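Local structure of myosin light chain 1 (Saccharomyces cerevisiae, 1M45) at residues E73-A76 with T77-K81; K99-V102 with G103-R106; E129-S132 with N133-D137. The protein serves as an essential light chain for a class II myosin, binds IQ motifs of a class V myosin and takes part in assembling the contractile ring. One frame throughout, in Å; residues are numbered along the deposited sequence.

In the fold
All three contacts are local, each made within one continuous run of chain, but they sit in different places. Contact 1 lies at the surface, where helix 71-75 gives way to the linker before helix 83-90, and its centre is about 26 Å from that of contact 2 and about 29 Å from that of contact 3. Contacts 2 and 3 touch each other: strands 99-101 and 135-137 pair antiparallel, and Leu105 packs against Ile136. Contact 2 is partly buried and combines a helix cap with apolar packing. Contact 3 is a largely exposed turn held by a carboxylate. Contact 1 relies on threonine hydroxyls and a surface ion pair.

Contact 1. Residues E73-A76 with T77-K81; sequences ELDA and TTKAK
Thr77 holds the carbonyl oxygen of Leu74 twice, with its hydroxyl and with its backbone amide. The bond from Thr77 OG1 to Leu74 O is short, 2.7 Å, and lies in the carbonyl plane; Thr77 N, 3.0 Å from Leu74 O, comes from above that plane, so the two donors approach from different directions. The hydroxyl can fold back because chi1 of 73° sets OG1 between its own backbone N and carbonyl carbon, and the same rotation brings CG2 to 3.4 Å from Glu73 O. Threonine suits the place: OG1 also bonds to Asn36 N, while the side chain packs on Tyr35 and on Leu41 of helix 39-47. A valine here, keeping the branch but not the hydroxyl, would probably leave Asn36 N without this mate and Leu74 O held by the amide alone.

Thr78 repeats the arrangement one residue on: its OG1 meets a lone pair of Asp75 O at 2.8 Å, with the amide again above the plane. The Asp75 side chain, in the one of its two conformers described here, runs anti to the backbone N (chi1 178°) and crosses Lys79 at about a right angle. Its OD2 forms a salt bridge with Lys79 NZ at 3.4 Å, and water 1 links the same two atoms. The extended lysine chain passes Ala76, its CD 4.1 Å from Ala76 CA. Ala76 O is met by water 2 at 2.7 Å, which is only weakly bonded to Lys79 N.

Amides reaching three residues back, as from Thr77 and Thr78, follow a 3-10 pattern, here where helix 71-75 passes into the linker between the two lobes of a calmodulin-like light chain.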
loop_
_atom_site.group_PDB
_atom_site.type_symbol
_atom_site.label_atom_id
_atom_site.label_comp_id
_atom_site.label_asym_id
_atom_site.label_seq_id
_atom_site.Cartn_x
_atom_site.Cartn_y
_atom_site.Cartn_z
ATOM N N GLU A 73 -16.130 2.831 0.601
ATOM C CA GLU A 73 -15.224 1.945 1.340
ATOM C C GLU A 73 -13.808 2.040 0.810
ATOM O O GLU A 73 -12.835 1.957 1.583
ATOM C CB GLU A 73 -15.709 0.506 1.266
ATOM C CG GLU A 73 -17.079 0.309 1.923
ATOM C CD GLU A 73 -18.274 0.593 1.013
ATOM O OE1 GLU A 73 -18.191 1.335 0.009
ATOM O OE2 GLU A 73 -19.360 0.078 1.341
ATOM N N LEU A 74 -13.688 2.231 -0.499
ATOM C CA LEU A 74 -12.347 2.333 -1.113
ATOM C C LEU A 74 -11.761 3.697 -0.819
ATOM O O LEU A 74 -10.595 3.805 -0.455
ATOM C CB LEU A 74 -12.398 2.063 -2.639
ATOM C CG LEU A 74 -12.691 0.590 -2.959
ATOM C CD1 LEU A 74 -13.084 0.466 -4.433
ATOM C CD2 LEU A 74 -11.401 -0.190 -2.715
ATOM N N ASP A 75 -12.590 4.727 -0.929
ATOM C CA ASP A 75 -12.136 6.061 -0.608
ATOM C C ASP A 75 -11.663 6.166 0.849
ATOM O O ASP A 75 -10.727 6.893 1.120
ATOM C CB ASP A 75 -13.249 7.064 -0.878
ATOM C CG ASP A 75 -12.857 8.433 -0.527
ATOM O OD1 ASP A 75 -11.850 8.916 -1.086
ATOM O OD2 ASP A 75 -13.495 9.094 0.313
ATOM N N ALA A 76 -12.314 5.439 1.759
ATOM C CA ALA A 76 -11.931 5.389 3.183
ATOM C C ALA A 76 -10.520 4.847 3.403
ATOM O O ALA A 76 -9.924 5.118 4.450
ATOM C CB ALA A 76 -12.933 4.561 3.978
ATOM N N THR A 77 -9.968 4.118 2.421
ATOM C CA THR A 77 -8.597 3.599 2.556
ATOM C C THR A 77 -7.539 4.629 2.153
ATOM O O THR A 77 -6.353 4.329 2.249
ATOM C CB THR A 77 -8.364 2.298 1.741
ATOM O OG1 THR A 77 -8.311 2.620 0.356
ATOM C CG2 THR A 77 -9.541 1.279 1.936
ATOM N N THR A 78 -7.959 5.832 1.751
ATOM C CA THR A 78 -6.999 6.866 1.326
ATOM C C THR A 78 -6.955 8.055 2.266
ATOM O O THR A 78 -6.432 9.101 1.916
ATOM C CB THR A 78 -7.289 7.374 -0.089
ATOM O OG1 THR A 78 -8.501 8.141 -0.095
ATOM C CG2 THR A 78 -7.468 6.187 -1.078
ATOM N N LYS A 79 -7.510 7.872 3.457
ATOM C CA LYS A 79 -7.602 9.000 4.380
ATOM C C LYS A 79 -6.611 8.994 5.518
ATOM O O LYS A 79 -6.809 9.735 6.492
ATOM C CB LYS A 79 -9.019 9.051 4.934
ATOM C CG LYS A 79 -10.054 9.276 3.832
ATOM C CD LYS A 79 -11.476 9.271 4.398
ATOM C CE LYS A 79 -12.452 9.650 3.279
ATOM N NZ LYS A 79 -13.881 9.501 3.690
ATOM N N ALA A 80 -5.572 8.169 5.449
ATOM C CA ALA A 80 -4.594 8.143 6.541
ATOM C C ALA A 80 -3.814 9.418 6.657
ATOM O O ALA A 80 -3.549 10.083 5.648
ATOM C CB ALA A 80 -3.610 6.958 6.374
ATOM N N LYS A 81 -3.420 9.757 7.886
ATOM C CA LYS A 81 -2.684 10.986 8.131
ATOM C C LYS A 81 -1.376 10.672 8.839
ATOM O O LYS A 81 -1.270 9.665 9.539
ATOM C CB LYS A 81 -3.527 11.934 8.997
ATOM C CG LYS A 81 -4.828 12.351 8.338
ATOM C CD LYS A 81 -5.522 13.417 9.194
ATOM C CE LYS A 81 -6.686 14.028 8.447
ATOM N NZ LYS A 81 -7.223 15.219 9.200
HETATM O O HOH W 1 -15.011 7.348 2.293
HETATM O O HOH W 2 -7.437 5.534 5.361
#

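Contact 2. Residues K99-V102 with G103-R106; sequences KVSV and GDLR
A chi1 of 67° keeps Ser101 OG close to its own backbone, where it accepts from Asp104 N, and a chi1 of -76° swings the Asp104 carboxylate back beside its own N, towards the same serine. The capping bond from Asp104 N to Ser101 OG is 3.0 Å long; serine suits an N-cap because its short hydroxyl can turn back to meet an amide of the first turn. In place of the direct return bond of a capping box, water 3 joins the pair, accepting from Ser101 N at 2.9 Å and donating to Asp104 OD2 at 2.7 Å.

Backbone bonds from Leu105 N to Ser101 O and from Arg106 N to Val102 O start the helix. On its inner side Val100 CG1, in the one of its two conformers described here, lies 3.6 Å from Asp104 CB and also approaches Leu105, while Phe89 covers both apolar residues. Arg106 forms salt bridges with Asp118 and Asp122.

Asp104, inferred to belong to a calcium site, carries its carboxylate at the start of a helix, and the partial positive charge of the first-turn amides would probably favour that negative group.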
loop_
_atom_site.group_PDB
_atom_site.type_symbol
_atom_site.label_atom_id
_atom_site.label_comp_id
_atom_site.label_asym_id
_atom_site.label_seq_id
_atom_site.Cartn_x
_atom_site.Cartn_y
_atom_site.Cartn_z
ATOM N N LYS A 99 13.851 10.008 14.376
ATOM C CA LYS A 99 14.491 9.046 13.509
ATOM C C LYS A 99 14.389 7.629 14.037
ATOM O O LYS A 99 14.292 7.390 15.248
ATOM C CB LYS A 99 15.976 9.409 13.310
ATOM C CG LYS A 99 16.174 10.745 12.592
ATOM C CD LYS A 99 17.625 11.010 12.302
ATOM C CE LYS A 99 17.791 12.224 11.404
ATOM N NZ LYS A 99 17.312 13.462 12.033
ATOM N N VAL A 100 14.421 6.684 13.105
ATOM C CA VAL A 100 14.423 5.268 13.423
ATOM C C VAL A 100 15.494 4.596 12.576
ATOM O O VAL A 100 15.727 4.989 11.437
ATOM C CB VAL A 100 13.021 4.677 13.185
ATOM C CG1 VAL A 100 13.016 3.156 13.211
ATOM C CG2 VAL A 100 12.061 5.219 14.247
ATOM N N SER A 101 16.155 3.585 13.142
ATOM C CA SER A 101 17.163 2.850 12.394
ATOM C C SER A 101 16.467 2.035 11.311
ATOM O O SER A 101 15.302 1.610 11.490
ATOM C CB SER A 101 17.987 1.938 13.290
ATOM O OG SER A 101 17.187 0.891 13.800
ATOM N N VAL A 102 17.167 1.849 10.191
ATOM C CA VAL A 102 16.613 1.043 9.101
ATOM C C VAL A 102 16.326 -0.377 9.589
ATOM O O VAL A 102 15.346 -1.005 9.169
ATOM C CB VAL A 102 17.488 1.096 7.839
ATOM C CG1 VAL A 102 18.862 0.502 8.083
ATOM C CG2 VAL A 102 16.802 0.354 6.710
ATOM N N GLY A 103 17.175 -0.880 10.488
ATOM C CA GLY A 103 16.927 -2.199 11.061
ATOM C C GLY A 103 15.645 -2.246 11.891
ATOM O O GLY A 103 14.892 -3.217 11.810
ATOM N N ASP A 104 15.400 -1.218 12.703
ATOM C CA ASP A 104 14.161 -1.178 13.481
ATOM C C ASP A 104 12.942 -1.023 12.566
ATOM O O ASP A 104 11.850 -1.524 12.886
ATOM C CB ASP A 104 14.167 -0.057 14.491
ATOM C CG ASP A 104 15.030 -0.365 15.694
ATOM O OD1 ASP A 104 15.336 -1.551 15.944
ATOM O OD2 ASP A 104 15.377 0.521 16.463
ATOM N N LEU A 105 13.120 -0.313 11.445
ATOM C CA LEU A 105 11.987 -0.141 10.536
ATOM C C LEU A 105 11.644 -1.483 9.931
ATOM O O LEU A 105 10.455 -1.867 9.817
ATOM C CB LEU A 105 12.276 0.919 9.476
ATOM C CG LEU A 105 11.182 1.099 8.408
ATOM C CD1 LEU A 105 9.848 1.411 9.084
ATOM C CD2 LEU A 105 11.577 2.293 7.468
ATOM N N ARG A 106 12.682 -2.212 9.519
ATOM C CA ARG A 106 12.422 -3.560 8.994
ATOM C C ARG A 106 11.745 -4.439 10.032
ATOM O O ARG A 106 10.816 -5.221 9.704
ATOM C CB ARG A 106 13.705 -4.199 8.478
ATOM C CG ARG A 106 13.480 -5.546 7.835
ATOM C CD ARG A 106 14.725 -6.055 7.118
ATOM N NE ARG A 106 14.983 -5.207 5.946
ATOM C CZ ARG A 106 14.610 -5.497 4.710
ATOM N NH1 ARG A 106 13.949 -6.615 4.430
ATOM N NH2 ARG A 106 14.863 -4.631 3.731
HETATM O O HOH W 3 15.308 3.125 15.840
#

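Contact 3. Residues E129-S132 with N133-D137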
loop_
_atom_site.group_PDB
_atom_site.type_symbol
_atom_site.label_atom_id
_atom_site.label_comp_id
_atom_site.label_asym_id
_atom_site.label_seq_id
_atom_site.Cartn_x
_atom_site.Cartn_y
_atom_site.Cartn_z
ATOM N N GLU A 129 15.779 7.483 1.898
ATOM C CA GLU A 129 17.073 7.976 2.320
ATOM C C GLU A 129 17.426 7.456 3.692
ATOM O O GLU A 129 16.616 7.508 4.631
ATOM C CB GLU A 129 17.104 9.505 2.299
ATOM C CG GLU A 129 16.985 10.106 0.906
ATOM C CD GLU A 129 18.191 9.819 0.036
ATOM O OE1 GLU A 129 18.359 8.670 -0.421
ATOM O OE2 GLU A 129 18.977 10.757 -0.195
ATOM N N VAL A 130 18.638 6.927 3.792
ATOM C CA VAL A 130 19.157 6.427 5.060
ATOM C C VAL A 130 20.425 7.234 5.338
ATOM O O VAL A 130 21.287 7.325 4.457
ATOM C CB VAL A 130 19.468 4.908 4.987
ATOM C CG1 VAL A 130 20.015 4.423 6.288
ATOM C CG2 VAL A 130 18.233 4.114 4.629
ATOM N N ASP A 131 20.528 7.818 6.530
ATOM C CA ASP A 131 21.668 8.678 6.838
ATOM C C ASP A 131 22.940 7.915 7.238
ATOM O O ASP A 131 22.980 6.668 7.212
ATOM C CB ASP A 131 21.281 9.785 7.840
ATOM C CG ASP A 131 21.041 9.264 9.237
ATOM O OD1 ASP A 131 21.537 8.168 9.573
ATOM O OD2 ASP A 131 20.363 9.870 10.093
ATOM N N SER A 132 23.982 8.658 7.612
ATOM C CA SER A 132 25.269 8.056 7.949
ATOM C C SER A 132 25.233 7.220 9.228
ATOM O O SER A 132 26.204 6.531 9.569
ATOM C CB SER A 132 26.343 9.156 8.033
ATOM O OG SER A 132 26.038 10.088 9.063
ATOM N N ASN A 133 24.123 7.289 9.951
ATOM C CA ASN A 133 23.966 6.495 11.149
ATOM C C ASN A 133 23.003 5.334 10.886
ATOM O O ASN A 133 22.581 4.659 11.809
ATOM C CB ASN A 133 23.462 7.351 12.320
ATOM C CG ASN A 133 24.364 8.558 12.587
ATOM O OD1 ASN A 133 24.245 9.610 11.942
ATOM N ND2 ASN A 133 25.288 8.394 13.513
ATOM N N GLY A 134 22.682 5.108 9.621
ATOM C CA GLY A 134 21.726 4.068 9.296
ATOM C C GLY A 134 20.319 4.414 9.747
ATOM O O GLY A 134 19.499 3.514 9.839
ATOM N N GLU A 135 20.013 5.704 9.917
ATOM C CA GLU A 135 18.680 6.139 10.347
ATOM C C GLU A 135 17.824 6.818 9.291
ATOM O O GLU A 135 18.327 7.403 8.324
ATOM C CB GLU A 135 18.778 7.038 11.571
ATOM C CG GLU A 135 19.368 6.284 12.754
ATOM C CD GLU A 135 19.231 7.043 14.054
ATOM O OE1 GLU A 135 19.542 8.238 14.081
ATOM O OE2 GLU A 135 18.789 6.436 15.043
ATOM N N ILE A 136 16.508 6.771 9.525
ATOM C CA ILE A 136 15.528 7.328 8.597
ATOM C C ILE A 136 14.681 8.330 9.351
ATOM O O ILE A 136 14.273 8.055 10.474
ATOM C CB ILE A 136 14.618 6.170 8.090
ATOM C CG1 ILE A 136 15.392 5.251 7.163
ATOM C CG2 ILE A 136 13.381 6.712 7.317
ATOM C CD1 ILE A 136 14.701 3.880 6.974
ATOM N N ASP A 137 14.407 9.481 8.723
ATOM C CA ASP A 137 13.504 10.489 9.289
ATOM C C ASP A 137 12.093 9.935 9.072
ATOM O O ASP A 137 11.642 9.860 7.938
ATOM C CB ASP A 137 13.668 11.825 8.536
ATOM C CG ASP A 137 12.816 12.919 9.127
ATOM O OD1 ASP A 137 11.604 12.715 9.245
ATOM O OD2 ASP A 137 13.277 14.005 9.560
HETATM O O HOH W 4 15.468 9.556 5.979
HETATM O O HOH W 5 21.096 9.998 12.583
#
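Asp131 and the chain from Asn133 to Glu135 form the tight part of this contact. Two amides grip one carboxylate oxygen: Asn133 N lies 2.8 Å and Glu135 N 2.9 Å from Asp131 OD1, reaching it from opposite faces of the carboxylate. The short aspartate, with chi1 at 71°, turns its CG in between its backbone N and carbonyl carbon, over the turn it closes; with a single CH2 between CA and the carboxylate, it brings OD1 back to amides two and four residues on. The backbone adds two bonds, Gly134 N to Asp131 O, closing a type I turn, and a nearly straight one (172°) from Asp131 N to Glu135 O. With phi at 69° Gly134 has a backbone shape that residues bearing a CB adopt less readily, and Val130 CG1 presses on its CA at 3.5 Å, a close carbon contact. Further along, Val130 CG2 meets Ile136 CG1 at 4.0 Å, and Ile136 goes on to pack against Val102 and Leu105.

The outer side is looser and wetter. Ser132 and Asn133 are exposed at the bend. Asp131 and Glu135 run side by side, OD2 and OE1 being 4.4 Å apart, with water 5 lying 2.6 Å from Asp131 OD2; the nearby Lys99, which touches both side chains, may ease their like charges. At the far end water 4 joins Glu129 O to Asp137 N.

Asp131 OD1 accepting from the amide two residues on makes an Asx turn. It sits in the loop of an EF-hand, leading into strand 135-137, which pairs with strand 99-101 of the partner hand; Asp131 is inferred to belong to a calcium site there.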